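Local structure of malate oxidoreductase (Thermotoga maritima, 1VL6) at residues Gly201-Gly204 and Tyr205-Lys209. The protein probably catalyses the NAD-dependent oxidative decarboxylation of malate to pyruvate, as a malic enzyme. Numbering follows the deposited sequence.
Sequences GAAG and YNIVK
N206 reaches back over the first turn of the helix and gives its side-chain amide to the carbonyl of A202, ND2 to O 2.7 Å. The oxygen lies nearly in the amide plane, and CG set beside the backbone N (chi1 -74°) turns the group toward the start of the helix. ND2 also bonds to Q168, so two acceptors hold the amide's rotation. Three backbone bonds run alongside: Y205 N to G201 O, I207 N to A203 O, V208 N to G204 O. The backbone N of N206 stands 3.8 Å from A202 O, which the side chain meets instead.

The tight side is the one carrying G204, I207 and V208. I207 lays its CD1 beside A203 CB at 4.1 Å, and both side chains touch V270; V208 packs against I200 and I244. G201, in the turn after strand 194-198, and G204, in the first turn of helix 202-214, fit the last two glycines of a Rossmann-type GxGxxG pattern, consistent with dinucleotide binding in the NAD-binding domain.

Burial is only partial at A202, N206 and K209. Y205 is itself buried, its ring, carried away from the first turn (chi1 180°), meeting F149; its OH receives K209 NZ at 2.7 Å, and E243 binds both ends of that pair. At N206, a leucine would probably leave the A202 carbonyl without its side-chain donor and Q168 without this partner.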
loop_
_atom_site.group_PDB
_atom_site.type_symbol
_atom_site.label_atom_id
_atom_site.label_comp_id
_atom_site.label_asym_id
_atom_site.label_seq_id
_atom_site.Cartn_x
_atom_site.Cartn_y
_atom_site.Cartn_z
ATOM N N GLY A 201 13.743 22.102 -30.676
ATOM C CA GLY A 201 14.449 21.219 -29.766
ATOM C C GLY A 201 13.740 19.883 -29.785
ATOM O O GLY A 201 13.207 19.494 -30.817
ATOM N N ALA A 202 13.665 19.233 -28.629
ATOM C CA ALA A 202 13.158 17.869 -28.555
ATOM C C ALA A 202 11.722 17.802 -29.016
ATOM O O ALA A 202 11.345 16.898 -29.787
ATOM C CB ALA A 202 13.277 17.338 -27.184
ATOM N N ALA A 203 10.926 18.779 -28.580
ATOM C CA ALA A 203 9.540 18.827 -28.948
ATOM C C ALA A 203 9.364 19.315 -30.358
ATOM O O ALA A 203 8.613 18.696 -31.123
ATOM C CB ALA A 203 8.828 19.730 -28.016
ATOM N N GLY A 204 10.007 20.448 -30.689
ATOM C CA GLY A 204 9.761 21.116 -31.972
ATOM C C GLY A 204 10.015 20.247 -33.200
ATOM O O GLY A 204 9.191 20.134 -34.102
ATOM N N TYR A 205 11.164 19.603 -33.192
ATOM C CA TYR A 205 11.562 18.631 -34.194
ATOM C C TYR A 205 10.442 17.604 -34.433
ATOM O O TYR A 205 10.066 17.329 -35.592
ATOM C CB TYR A 205 12.829 17.916 -33.694
ATOM C CG TYR A 205 13.390 16.855 -34.601
ATOM C CD1 TYR A 205 14.206 17.198 -35.669
ATOM C CD2 TYR A 205 13.120 15.522 -34.380
ATOM C CE1 TYR A 205 14.714 16.257 -36.508
ATOM C CE2 TYR A 205 13.651 14.546 -35.217
ATOM C CZ TYR A 205 14.438 14.927 -36.279
ATOM O OH TYR A 205 14.956 13.997 -37.108
ATOM N N ASN A 206 9.907 17.048 -33.342
ATOM C CA ASN A 206 8.914 16.003 -33.487
ATOM C C ASN A 206 7.556 16.548 -33.894
ATOM O O ASN A 206 6.820 15.900 -34.685
ATOM C CB ASN A 206 8.787 15.184 -32.234
ATOM C CG ASN A 206 9.946 14.248 -32.042
ATOM O OD1 ASN A 206 9.897 13.127 -32.512
ATOM N ND2 ASN A 206 10.963 14.669 -31.295
ATOM N N ILE A 207 7.227 17.727 -33.368
ATOM C CA ILE A 207 5.968 18.394 -33.739
ATOM C C ILE A 207 5.958 18.641 -35.250
ATOM O O ILE A 207 4.963 18.391 -35.943
ATOM C CB ILE A 207 5.796 19.724 -32.984
ATOM C CG1 ILE A 207 5.421 19.457 -31.520
ATOM C CG2 ILE A 207 4.730 20.564 -33.633
ATOM C CD1 ILE A 207 5.791 20.602 -30.571
ATOM N N VAL A 208 7.077 19.110 -35.776
ATOM C CA VAL A 208 7.151 19.341 -37.217
ATOM C C VAL A 208 6.846 18.057 -37.973
ATOM O O VAL A 208 6.035 18.042 -38.885
ATOM C CB VAL A 208 8.537 19.844 -37.601
ATOM C CG1 VAL A 208 8.718 19.875 -39.149
ATOM C CG2 VAL A 208 8.776 21.202 -36.979
ATOM N N LYS A 209 7.505 16.978 -37.599
ATOM C CA LYS A 209 7.322 15.711 -38.301
ATOM C C LYS A 209 5.892 15.135 -38.176
ATOM O O LYS A 209 5.378 14.571 -39.120
ATOM C CB LYS A 209 8.356 14.680 -37.809
ATOM C CG LYS A 209 9.725 14.883 -38.403
ATOM C CD LYS A 209 10.664 13.823 -37.932
ATOM C CE LYS A 209 11.993 13.879 -38.648
ATOM N NZ LYS A 209 12.796 12.760 -38.135
#